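Local coordinates for protein lactaldehyde dehydrogenase (Escherichia coli, PDB 2ILU) that catalyses the irreversible NAD-dependent oxidation of lactaldehyde to lactate in fucose and rhamnose degradation, and also oxidises glycolaldehyde to glycolate, at residues 7-12 with 203-208; 147-152 with 174-179; 347-352 with 368-373. All blocks are in the same frame, centred on the assembly; numbering follows the deposited sequence.

Overall arrangement
Interactions 1 and 2 lie close together, with centres about 10 Å apart. They share the sheet of the nucleotide-binding domain, where strands 172-176 and 202-204 run side by side. Along the chain, interaction 2 falls between the two segments of interaction 1. Segment 7-12 adds on beside strand 202-204. Both contacts reach the bound NADPH. Interaction 3 follows later in the chain, in the sheet of the catalytic domain. Its centre is about 44 Å from that of interaction 1 and about 36 Å from that of interaction 2. It lies across the chain's centre from interaction 1. The first two contacts therefore build the cofactor side, and the third an outlying part of the catalytic domain.

Interaction 1: 7-12 with 203-208; sequences HPMYID and NLVLGR. With NDP (NADPH dihydro-nicotinamide-adenine-dinucleotide phosphate), chain D.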
loop_
_atom_site.group_PDB
_atom_site.type_symbol
_atom_site.label_atom_id
_atom_site.label_comp_id
_atom_site.label_asym_id
_atom_site.label_seq_id
_atom_site.Cartn_x
_atom_site.Cartn_y
_atom_site.Cartn_z
ATOM N N HIS A 7 8.247 -42.569 16.978
ATOM C CA HIS A 7 7.380 -41.772 16.122
ATOM C C HIS A 7 7.375 -42.107 14.620
ATOM O O HIS A 7 8.418 -42.443 14.050
ATOM C CB HIS A 7 7.717 -40.286 16.280
ATOM C CG HIS A 7 7.611 -39.794 17.686
ATOM N ND1 HIS A 7 6.409 -39.698 18.351
ATOM C CD2 HIS A 7 8.563 -39.404 18.566
ATOM C CE1 HIS A 7 6.624 -39.270 19.583
ATOM N NE2 HIS A 7 7.923 -39.085 19.739
ATOM N N PRO A 8 6.192 -42.048 13.992
ATOM C CA PRO A 8 6.042 -42.317 12.567
ATOM C C PRO A 8 6.030 -40.927 11.888
ATOM O O PRO A 8 5.861 -39.922 12.577
ATOM C CB PRO A 8 4.672 -42.967 12.492
ATOM C CG PRO A 8 3.913 -42.156 13.494
ATOM C CD PRO A 8 4.881 -42.120 14.662
ATOM N N MET A 9 6.210 -40.881 10.582
ATOM C CA MET A 9 6.162 -39.611 9.897
ATOM C C MET A 9 4.718 -39.254 9.491
ATOM O O MET A 9 3.872 -40.150 9.476
ATOM C CB MET A 9 7.069 -39.660 8.665
ATOM C CG MET A 9 8.534 -39.827 9.007
ATOM S SD MET A 9 9.572 -39.822 7.537
ATOM C CE MET A 9 10.965 -40.784 8.110
ATOM N N TYR A 10 4.433 -37.985 9.225
ATOM C CA TYR A 10 3.094 -37.628 8.792
ATOM C C TYR A 10 3.086 -37.200 7.333
ATOM O O TYR A 10 3.473 -36.073 7.041
ATOM C CB TYR A 10 2.505 -36.516 9.650
ATOM C CG TYR A 10 1.020 -36.337 9.421
ATOM C CD1 TYR A 10 0.098 -37.229 9.963
ATOM C CD2 TYR A 10 0.538 -35.303 8.622
ATOM C CE1 TYR A 10 -1.269 -37.094 9.713
ATOM C CE2 TYR A 10 -0.821 -35.161 8.365
ATOM C CZ TYR A 10 -1.720 -36.056 8.909
ATOM O OH TYR A 10 -3.067 -35.913 8.638
ATOM N N ILE A 11 2.665 -38.104 6.457
ATOM C CA ILE A 11 2.636 -37.870 5.023
ATOM C C ILE A 11 1.261 -38.119 4.373
ATOM O O ILE A 11 0.571 -39.054 4.760
ATOM C CB ILE A 11 3.676 -38.770 4.331
ATOM C CG1 ILE A 11 5.061 -38.459 4.900
ATOM C CG2 ILE A 11 3.632 -38.577 2.819
ATOM C CD1 ILE A 11 6.172 -39.276 4.300
ATOM N N ASP A 12 0.894 -37.290 3.410
ATOM C CA ASP A 12 -0.377 -37.418 2.726
ATOM C C ASP A 12 -1.569 -37.771 3.639
ATOM O O ASP A 12 -2.203 -38.807 3.464
ATOM C CB ASP A 12 -0.256 -38.438 1.591
ATOM C CG ASP A 12 -1.258 -38.188 0.469
ATOM O OD1 ASP A 12 -1.737 -37.040 0.345
ATOM O OD2 ASP A 12 -1.552 -39.128 -0.299
ATOM N N ASN A 203 2.638 -31.697 5.755
ATOM C CA ASN A 203 3.376 -32.937 5.901
ATOM C C ASN A 203 4.553 -32.819 6.861
ATOM O O ASN A 203 5.223 -31.783 6.863
ATOM C CB ASN A 203 3.888 -33.393 4.540
ATOM C CG ASN A 203 2.770 -33.602 3.548
ATOM O OD1 ASN A 203 2.082 -34.626 3.574
ATOM N ND2 ASN A 203 2.570 -32.630 2.676
ATOM N N LEU A 204 4.788 -33.851 7.660
ATOM C CA LEU A 204 5.896 -33.831 8.597
ATOM C C LEU A 204 6.877 -34.986 8.355
ATOM O O LEU A 204 6.457 -36.140 8.406
ATOM C CB LEU A 204 5.363 -33.911 10.027
ATOM C CG LEU A 204 6.403 -33.786 11.138
ATOM C CD1 LEU A 204 6.748 -32.323 11.350
ATOM C CD2 LEU A 204 5.846 -34.385 12.417
ATOM N N VAL A 205 8.137 -34.687 8.073
ATOM C CA VAL A 205 9.098 -35.756 7.848
ATOM C C VAL A 205 10.285 -35.720 8.817
ATOM O O VAL A 205 10.960 -34.699 8.915
ATOM C CB VAL A 205 9.615 -35.762 6.377
ATOM C CG1 VAL A 205 8.471 -36.072 5.428
ATOM C CG2 VAL A 205 10.246 -34.423 6.025
ATOM N N LEU A 206 10.512 -36.821 9.522
ATOM C CA LEU A 206 11.586 -36.903 10.500
ATOM C C LEU A 206 12.925 -37.422 9.949
ATOM O O LEU A 206 12.921 -38.250 9.044
ATOM C CB LEU A 206 11.118 -37.776 11.664
ATOM C CG LEU A 206 9.785 -37.262 12.202
ATOM C CD1 LEU A 206 9.189 -38.242 13.189
ATOM C CD2 LEU A 206 10.021 -35.919 12.849
ATOM N N GLY A 207 14.029 -36.935 10.499
ATOM C CA GLY A 207 15.340 -37.351 10.037
ATOM C C GLY A 207 16.389 -36.285 10.292
ATOM O O GLY A 207 16.160 -35.339 11.045
ATOM N N ARG A 208 17.547 -36.443 9.669
ATOM C CA ARG A 208 18.635 -35.488 9.828
ATOM C C ARG A 208 18.671 -34.403 8.735
ATOM O O ARG A 208 18.112 -34.623 7.662
ATOM C CB ARG A 208 19.974 -36.236 9.875
ATOM C CG ARG A 208 20.128 -37.101 11.124
ATOM C CD ARG A 208 21.424 -37.917 11.162
ATOM N NE ARG A 208 21.480 -38.915 10.099
ATOM C CZ ARG A 208 22.210 -38.792 8.992
ATOM N NH1 ARG A 208 22.959 -37.709 8.803
ATOM N NH2 ARG A 208 22.182 -39.749 8.071
HETATM P PA NDP D . 21.412 -25.762 12.653
HETATM O O1A NDP D . 22.164 -24.893 11.724
HETATM O O2A NDP D . 22.083 -26.937 13.230
HETATM O O5B NDP D . 20.123 -26.153 11.860
HETATM C C5B NDP D . 19.125 -26.953 12.507
HETATM C C4B NDP D . 18.053 -27.298 11.480
HETATM O O4B NDP D . 18.745 -27.236 10.157
HETATM C C3B NDP D . 17.672 -28.730 11.659
HETATM O O3B NDP D . 16.394 -28.987 11.062
HETATM C C2B NDP D . 18.807 -29.386 10.950
HETATM O O2B NDP D . 18.765 -30.779 10.868
HETATM C C1B NDP D . 18.819 -28.607 9.657
HETATM N N9A NDP D . 20.063 -28.753 8.897
HETATM C C8A NDP D . 21.337 -28.903 9.423
HETATM N N7A NDP D . 22.271 -29.110 8.501
HETATM C C5A NDP D . 21.585 -29.091 7.335
HETATM C C6A NDP D . 22.024 -29.248 5.984
HETATM N N6A NDP D . 23.292 -29.466 5.656
HETATM N N1A NDP D . 21.049 -29.167 5.021
HETATM C C2A NDP D . 19.750 -28.946 5.318
HETATM N N3A NDP D . 19.232 -28.782 6.574
HETATM C C4A NDP D . 20.207 -28.860 7.560
HETATM O O3 NDP D . 20.798 -24.853 13.837
HETATM P PN NDP D . 20.372 -25.032 15.356
HETATM O O1N NDP D . 19.819 -26.397 15.546
HETATM O O2N NDP D . 19.465 -23.880 15.639
HETATM O O5D NDP D . 21.693 -24.801 16.258
HETATM C C5D NDP D . 22.955 -25.481 16.010
HETATM C C4D NDP D . 23.076 -26.730 16.849
HETATM O O4D NDP D . 23.145 -27.922 16.001
HETATM C C3D NDP D . 24.318 -26.837 17.751
HETATM O O3D NDP D . 24.268 -26.038 18.902
HETATM C C2D NDP D . 24.406 -28.341 17.982
HETATM O O2D NDP D . 23.588 -28.689 19.100
HETATM C C1D NDP D . 23.918 -28.928 16.647
HETATM N N1N NDP D . 25.040 -29.396 15.731
HETATM C C2N NDP D . 25.470 -30.710 15.840
HETATM C C3N NDP D . 26.495 -31.227 15.041
HETATM C C7N NDP D . 26.976 -32.676 15.157
HETATM O O7N NDP D . 27.231 -33.143 16.271
HETATM N N7N NDP D . 27.083 -33.366 14.005
HETATM C C4N NDP D . 27.128 -30.355 14.068
HETATM C C5N NDP D . 26.687 -29.014 13.958
HETATM C C6N NDP D . 25.664 -28.527 14.766
HETATM P P2B NDP D . 19.185 -31.667 12.162
HETATM O O1X NDP D . 18.174 -31.395 13.230
HETATM O O2X NDP D . 19.180 -33.061 11.600
HETATM O O3X NDP D . 20.573 -31.209 12.540
#
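Tyr10 and Leu204 meet flank to flank, with CB of one 3.9 Å from CB of the other. They form a single antiparallel beta bridge, a hydrogen-bonded pair. It joins the N-terminal strand 5-11 to strand 202-204 of the Rossmann-type nucleotide-binding domain. Tyr10 N donates to Leu204 O at 2.9 Å and Leu204 N donates to Tyr10 O at 2.7 Å. The Tyr10 ring runs on past the bridge, where Phe15 packs edge-to-face and Asp193 bonds the hydroxyl.

Asn203 works differently, through its amide. Its CG sits beside the backbone N (chi1 -59°), which turns OD1 toward the backbone of Asp12. There OD1 accepts Asp12 N at 2.9 Å, nearly along the C=O axis (169°). ND2 has weak bonds to Gly200 O and Ile173 O. With an alanine here, Asp12 N would probably lose its acceptor, the chain at Asp12 would be less firmly held, and the weak bonds to Gly200 O and Ile173 O would go too. The Asp12 carboxylate forms salt bridges with Arg199 and Arg55.

Beyond Leu206 the chain reaches the bound NADPH. Arg208 CA comes close to phosphate oxygen O2X, and Gly209 N, the next residue, donates to the cofactor. Met9 is extended beyond CG and follows the backbone of the other segment. Its CG faces Leu206 CB at 4.2 Å, and its SD lies at the same distance from Val205 CB. Ile11 CD1 crosses Val205 CG1 at an oblique angle. Leu206 points toward the N-terminal segment, and its CD1 packs 4.0 Å from His7 CB and 3.8 Å from Pro8 O.

Interaction 2: 147-152 with 174-179; sequences TGILPW and VIKPSE. With NDP (NADPH dihydro-nicotinamide-adenine-dinucleotide phosphate), chain D.
Lys176 starts out with CG anti to the backbone N (chi1 -174°). The bend at chi3 (78°) then sets its CE 4.0 Å from Ile149 CG2. The bend at chi4 (58°) turns Lys176 NZ back to Pro177 O at 2.7 Å. It also brings Lys176 NZ to the NADPH ribose, where NZ donates to NADPH O3B at 3.0 Å. A weaker bond runs from NZ to O2B. The same O3B hydroxyl donates to Leu150 O, although the modelled distance is doubtfully short.

Behind this site lies the beta-alpha-beta unit of strand 134-149, helix 155-168 and strand 172-176. The two strands are parallel. Gly148 N donates to Val174 O at 3.0 Å, and Gly148 O accepts Lys176 N. Leu150 N then bonds Lys176 O. Leu150 CD1 meets Ile175 CG2 at 3.8 Å, and Ile159 of the helix packs on both residues.

Past the strands, Ser178 CB packs against Leu150 O and Pro151 C. A water accepts from Ser178 N and donates to Pro151 O. Trp152 NE1 gives a weak bond to O5D of NADPH. Glu179 N donates to phosphate oxygen O1X at 2.7 Å.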
loop_
_atom_site.group_PDB
_atom_site.type_symbol
_atom_site.label_atom_id
_atom_site.label_comp_id
_atom_site.label_asym_id
_atom_site.label_seq_id
_atom_site.Cartn_x
_atom_site.Cartn_y
_atom_site.Cartn_z
ATOM N N THR A 147 8.840 -25.854 1.739
ATOM C CA THR A 147 9.404 -26.701 2.761
ATOM C C THR A 147 9.955 -25.930 3.947
ATOM O O THR A 147 10.420 -24.810 3.770
ATOM C CB THR A 147 10.536 -27.599 2.197
ATOM O OG1 THR A 147 11.611 -26.781 1.735
ATOM C CG2 THR A 147 10.034 -28.442 1.043
ATOM N N GLY A 148 9.896 -26.535 5.124
ATOM C CA GLY A 148 10.400 -25.888 6.312
ATOM C C GLY A 148 11.366 -26.797 7.040
ATOM O O GLY A 148 11.081 -27.975 7.275
ATOM N N ILE A 149 12.523 -26.243 7.369
ATOM C CA ILE A 149 13.557 -26.944 8.103
ATOM C C ILE A 149 13.799 -26.218 9.436
ATOM O O ILE A 149 14.448 -25.180 9.426
ATOM C CB ILE A 149 14.861 -26.965 7.298
ATOM C CG1 ILE A 149 14.596 -27.494 5.885
ATOM C CG2 ILE A 149 15.879 -27.819 8.004
ATOM C CD1 ILE A 149 15.811 -27.443 4.982
ATOM N N LEU A 150 13.290 -26.753 10.542
ATOM C CA LEU A 150 13.399 -26.084 11.836
ATOM C C LEU A 150 14.573 -26.462 12.742
ATOM O O LEU A 150 15.094 -27.560 12.629
ATOM C CB LEU A 150 12.112 -26.302 12.615
ATOM C CG LEU A 150 10.855 -26.447 11.761
ATOM C CD1 LEU A 150 9.677 -26.740 12.683
ATOM C CD2 LEU A 150 10.616 -25.184 10.929
ATOM N N PRO A 151 14.977 -25.553 13.641
ATOM C CA PRO A 151 16.068 -25.724 14.599
ATOM C C PRO A 151 15.460 -26.163 15.967
ATOM O O PRO A 151 14.239 -26.280 16.047
ATOM C CB PRO A 151 16.657 -24.335 14.659
ATOM C CG PRO A 151 15.429 -23.507 14.667
ATOM C CD PRO A 151 14.571 -24.140 13.587
ATOM N N TRP A 152 16.275 -26.396 16.993
ATOM C CA TRP A 152 15.731 -26.809 18.294
ATOM C C TRP A 152 15.196 -25.643 19.160
ATOM O O TRP A 152 14.423 -25.890 20.088
ATOM C CB TRP A 152 16.771 -27.596 19.104
ATOM C CG TRP A 152 18.097 -26.940 19.140
ATOM C CD1 TRP A 152 19.127 -27.156 18.283
ATOM C CD2 TRP A 152 18.501 -25.863 19.993
ATOM N NE1 TRP A 152 20.149 -26.275 18.532
ATOM C CE2 TRP A 152 19.793 -25.466 19.578
ATOM C CE3 TRP A 152 17.895 -25.190 21.065
ATOM C CZ2 TRP A 152 20.496 -24.422 20.192
ATOM C CZ3 TRP A 152 18.592 -24.149 21.679
ATOM C CH2 TRP A 152 19.880 -23.776 21.237
ATOM N N VAL A 174 5.969 -29.008 3.647
ATOM C CA VAL A 174 6.620 -30.183 4.184
ATOM C C VAL A 174 7.679 -29.757 5.203
ATOM O O VAL A 174 8.732 -29.252 4.810
ATOM C CB VAL A 174 7.322 -31.016 3.099
ATOM C CG1 VAL A 174 7.858 -32.288 3.721
ATOM C CG2 VAL A 174 6.361 -31.346 1.973
ATOM N N ILE A 175 7.371 -29.935 6.477
ATOM C CA ILE A 175 8.265 -29.556 7.551
ATOM C C ILE A 175 9.163 -30.679 8.106
ATOM O O ILE A 175 8.707 -31.821 8.242
ATOM C CB ILE A 175 7.446 -28.985 8.721
ATOM C CG1 ILE A 175 7.009 -27.564 8.384
ATOM C CG2 ILE A 175 8.240 -29.025 10.002
ATOM C CD1 ILE A 175 6.073 -26.966 9.404
ATOM N N LYS A 176 10.421 -30.347 8.376
ATOM C CA LYS A 176 11.329 -31.293 9.009
ATOM C C LYS A 176 11.760 -30.712 10.342
ATOM O O LYS A 176 12.642 -29.866 10.366
ATOM C CB LYS A 176 12.592 -31.569 8.192
ATOM C CG LYS A 176 13.442 -32.678 8.850
ATOM C CD LYS A 176 14.886 -32.744 8.355
ATOM C CE LYS A 176 15.733 -31.670 8.997
ATOM N NZ LYS A 176 15.696 -31.805 10.473
ATOM N N PRO A 177 11.137 -31.138 11.441
ATOM C CA PRO A 177 11.526 -30.591 12.739
ATOM C C PRO A 177 13.000 -30.869 13.011
ATOM O O PRO A 177 13.631 -31.576 12.229
ATOM C CB PRO A 177 10.620 -31.335 13.706
ATOM C CG PRO A 177 10.502 -32.668 13.065
ATOM C CD PRO A 177 10.290 -32.329 11.602
ATOM N N SER A 178 13.538 -30.293 14.075
ATOM C CA SER A 178 14.915 -30.561 14.411
ATOM C C SER A 178 15.078 -31.961 15.001
ATOM O O SER A 178 14.206 -32.423 15.742
ATOM C CB SER A 178 15.439 -29.546 15.423
ATOM O OG SER A 178 16.604 -30.040 16.070
ATOM N N GLU A 179 16.171 -32.609 14.641
ATOM C CA GLU A 179 16.516 -33.935 15.114
ATOM C C GLU A 179 16.509 -34.059 16.661
ATOM O O GLU A 179 16.238 -35.141 17.174
ATOM C CB GLU A 179 17.894 -34.258 14.548
ATOM C CG GLU A 179 18.592 -35.452 15.087
ATOM C CD GLU A 179 20.061 -35.401 14.742
ATOM O OE1 GLU A 179 20.383 -35.244 13.539
ATOM O OE2 GLU A 179 20.891 -35.505 15.673
HETATM P PA NDP D . 21.412 -25.762 12.653
HETATM O O1A NDP D . 22.164 -24.893 11.724
HETATM O O2A NDP D . 22.083 -26.937 13.230
HETATM O O5B NDP D . 20.123 -26.153 11.860
HETATM C C5B NDP D . 19.125 -26.953 12.507
HETATM C C4B NDP D . 18.053 -27.298 11.480
HETATM O O4B NDP D . 18.745 -27.236 10.157
HETATM C C3B NDP D . 17.672 -28.730 11.659
HETATM O O3B NDP D . 16.394 -28.987 11.062
HETATM C C2B NDP D . 18.807 -29.386 10.950
HETATM O O2B NDP D . 18.765 -30.779 10.868
HETATM C C1B NDP D . 18.819 -28.607 9.657
HETATM N N9A NDP D . 20.063 -28.753 8.897
HETATM C C8A NDP D . 21.337 -28.903 9.423
HETATM N N7A NDP D . 22.271 -29.110 8.501
HETATM C C5A NDP D . 21.585 -29.091 7.335
HETATM C C6A NDP D . 22.024 -29.248 5.984
HETATM N N6A NDP D . 23.292 -29.466 5.656
HETATM N N1A NDP D . 21.049 -29.167 5.021
HETATM C C2A NDP D . 19.750 -28.946 5.318
HETATM N N3A NDP D . 19.232 -28.782 6.574
HETATM C C4A NDP D . 20.207 -28.860 7.560
HETATM O O3 NDP D . 20.798 -24.853 13.837
HETATM P PN NDP D . 20.372 -25.032 15.356
HETATM O O1N NDP D . 19.819 -26.397 15.546
HETATM O O2N NDP D . 19.465 -23.880 15.639
HETATM O O5D NDP D . 21.693 -24.801 16.258
HETATM C C5D NDP D . 22.955 -25.481 16.010
HETATM C C4D NDP D . 23.076 -26.730 16.849
HETATM O O4D NDP D . 23.145 -27.922 16.001
HETATM C C3D NDP D . 24.318 -26.837 17.751
HETATM O O3D NDP D . 24.268 -26.038 18.902
HETATM C C2D NDP D . 24.406 -28.341 17.982
HETATM O O2D NDP D . 23.588 -28.689 19.100
HETATM C C1D NDP D . 23.918 -28.928 16.647
HETATM N N1N NDP D . 25.040 -29.396 15.731
HETATM C C2N NDP D . 25.470 -30.710 15.840
HETATM C C3N NDP D . 26.495 -31.227 15.041
HETATM C C7N NDP D . 26.976 -32.676 15.157
HETATM O O7N NDP D . 27.231 -33.143 16.271
HETATM N N7N NDP D . 27.083 -33.366 14.005
HETATM C C4N NDP D . 27.128 -30.355 14.068
HETATM C C5N NDP D . 26.687 -29.014 13.958
HETATM C C6N NDP D . 25.664 -28.527 14.766
HETATM P P2B NDP D . 19.185 -31.667 12.162
HETATM O O1X NDP D . 18.174 -31.395 13.230
HETATM O O2X NDP D . 19.180 -33.061 11.600
HETATM O O3X NDP D . 20.573 -31.209 12.540
HETATM O O HOH W 1 12.079 -28.599 15.570
#

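Interaction 3: 347-352 with 368-373; sequences EGARVA and TLLLDV
The guanidinium of Arg350 carries Leu371 CB over one face and meets the Asp372 carboxylate obliquely. The two planes stand 79° apart, close to perpendicular. A salt bridge still forms, with Arg350 NH1 2.7 Å from Asp372 OD2. The arginine reaches both partners because the bend at chi3 (72°) lays the guanidinium over Leu371 and beside Asp372.

The contact is an antiparallel strand pair, 350-353 with 368-371, in the sheet of the aldehyde dehydrogenase catalytic domain. Strand 368-371 continues the sheet by pairing in parallel with strand 388-394. Just before the pair, Gly348 ends helix 331-346 in a Schellman motif, and the chain turns into the strand. Arg350 and Leu371 are a hydrogen-bonded pair. Arg350 N donates to Leu371 O at 2.8 Å, and Leu371 N returns a bond to Arg350 O at 2.9 Å.

Val351 and Leu370 form the next, non-hydrogen-bonded pair. Their side chains run alongside each other in the same direction, with Val351 CG2 4.0 Å from Leu370 CD2. Ala349 CB touches the same CD2 at 4.1 Å. Helix 331-346 packs on this face through Ala344 and Val345. On the face of Leu371, helix 295-310 packs through Tyr298 and Val302.

Ala352 points toward the other strand. Its CB lies 3.8 Å from Leu369 CD2 and 3.9 Å from Leu371 CG. Its backbone N donates to Leu369 O at 2.8 Å.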
loop_
_atom_site.group_PDB
_atom_site.type_symbol
_atom_site.label_atom_id
_atom_site.label_comp_id
_atom_site.label_asym_id
_atom_site.label_seq_id
_atom_site.Cartn_x
_atom_site.Cartn_y
_atom_site.Cartn_z
ATOM N N GLU A 347 42.629 -14.308 25.704
ATOM C CA GLU A 347 42.827 -13.081 24.953
ATOM C C GLU A 347 42.684 -11.811 25.816
ATOM O O GLU A 347 42.912 -10.710 25.314
ATOM C CB GLU A 347 41.840 -13.039 23.783
ATOM C CG GLU A 347 42.032 -14.175 22.782
ATOM C CD GLU A 347 40.925 -14.238 21.737
ATOM O OE1 GLU A 347 40.589 -13.183 21.158
ATOM O OE2 GLU A 347 40.399 -15.346 21.489
ATOM N N GLY A 348 42.321 -11.981 27.084
ATOM C CA GLY A 348 42.169 -10.836 27.963
ATOM C C GLY A 348 40.818 -10.772 28.641
ATOM O O GLY A 348 40.587 -9.917 29.497
ATOM N N ALA A 349 39.913 -11.669 28.261
ATOM C CA ALA A 349 38.588 -11.687 28.865
ATOM C C ALA A 349 38.632 -11.840 30.397
ATOM O O ALA A 349 39.295 -12.749 30.898
ATOM C CB ALA A 349 37.749 -12.806 28.257
ATOM N N ARG A 350 37.943 -10.961 31.111
ATOM C CA ARG A 350 37.932 -11.027 32.561
ATOM C C ARG A 350 36.659 -11.694 33.136
ATOM O O ARG A 350 35.616 -11.042 33.179
ATOM C CB ARG A 350 38.082 -9.617 33.131
ATOM C CG ARG A 350 38.716 -9.565 34.512
ATOM C CD ARG A 350 38.792 -8.136 35.019
ATOM N NE ARG A 350 37.479 -7.609 35.389
ATOM C CZ ARG A 350 37.204 -6.315 35.518
ATOM N NH1 ARG A 350 38.149 -5.411 35.302
ATOM N NH2 ARG A 350 35.988 -5.923 35.869
ATOM N N VAL A 351 36.757 -12.953 33.553
ATOM C CA VAL A 351 35.606 -13.660 34.101
ATOM C C VAL A 351 35.013 -13.026 35.376
ATOM O O VAL A 351 35.486 -13.332 36.468
ATOM C CB VAL A 351 35.951 -15.116 34.428
ATOM C CG1 VAL A 351 34.694 -15.854 34.851
ATOM C CG2 VAL A 351 36.595 -15.782 33.228
ATOM N N ALA A 352 34.005 -12.174 35.227
ATOM C CA ALA A 352 33.380 -11.521 36.369
ATOM C C ALA A 352 32.353 -12.397 37.110
ATOM O O ALA A 352 32.006 -12.088 38.247
ATOM C CB ALA A 352 32.721 -10.224 35.923
ATOM N N THR A 368 27.484 -16.688 32.589
ATOM C CA THR A 368 28.828 -16.148 32.660
ATOM C C THR A 368 28.958 -14.689 32.197
ATOM O O THR A 368 28.298 -14.295 31.239
ATOM C CB THR A 368 29.788 -17.018 31.846
ATOM O OG1 THR A 368 29.676 -18.378 32.281
ATOM C CG2 THR A 368 31.216 -16.545 32.027
ATOM N N LEU A 369 29.792 -13.918 32.879
ATOM C CA LEU A 369 29.985 -12.526 32.523
ATOM C C LEU A 369 31.443 -12.173 32.186
ATOM O O LEU A 369 32.294 -12.217 33.070
ATOM C CB LEU A 369 29.497 -11.628 33.659
ATOM C CG LEU A 369 29.683 -10.133 33.419
ATOM C CD1 LEU A 369 28.889 -9.697 32.204
ATOM C CD2 LEU A 369 29.235 -9.374 34.642
ATOM N N LEU A 370 31.712 -11.846 30.931
ATOM C CA LEU A 370 33.066 -11.497 30.532
ATOM C C LEU A 370 33.301 -9.978 30.396
ATOM O O LEU A 370 32.592 -9.320 29.634
ATOM C CB LEU A 370 33.418 -12.204 29.219
ATOM C CG LEU A 370 33.381 -13.734 29.290
ATOM C CD1 LEU A 370 33.557 -14.330 27.901
ATOM C CD2 LEU A 370 34.469 -14.224 30.221
ATOM N N LEU A 371 34.256 -9.450 31.152
ATOM C CA LEU A 371 34.569 -8.030 31.091
ATOM C C LEU A 371 35.916 -7.731 30.410
ATOM O O LEU A 371 36.626 -8.670 30.048
ATOM C CB LEU A 371 34.554 -7.416 32.493
ATOM C CG LEU A 371 33.228 -7.489 33.256
ATOM C CD1 LEU A 371 33.340 -6.649 34.521
ATOM C CD2 LEU A 371 32.088 -6.980 32.390
ATOM N N ASP A 372 36.253 -6.456 30.254
ATOM C CA ASP A 372 37.494 -6.099 29.588
ATOM C C ASP A 372 37.635 -6.797 28.217
ATOM O O ASP A 372 38.749 -7.038 27.751
ATOM C CB ASP A 372 38.703 -6.429 30.478
ATOM C CG ASP A 372 38.859 -5.449 31.639
ATOM O OD1 ASP A 372 38.931 -4.224 31.384
ATOM O OD2 ASP A 372 38.918 -5.903 32.804
ATOM N N VAL A 373 36.500 -7.126 27.616
ATOM C CA VAL A 373 36.486 -7.749 26.306
ATOM C C VAL A 373 36.719 -6.705 25.196
ATOM O O VAL A 373 36.293 -5.564 25.357
ATOM C CB VAL A 373 35.133 -8.460 26.052
ATOM C CG1 VAL A 373 35.108 -9.068 24.659
ATOM C CG2 VAL A 373 34.912 -9.535 27.099
#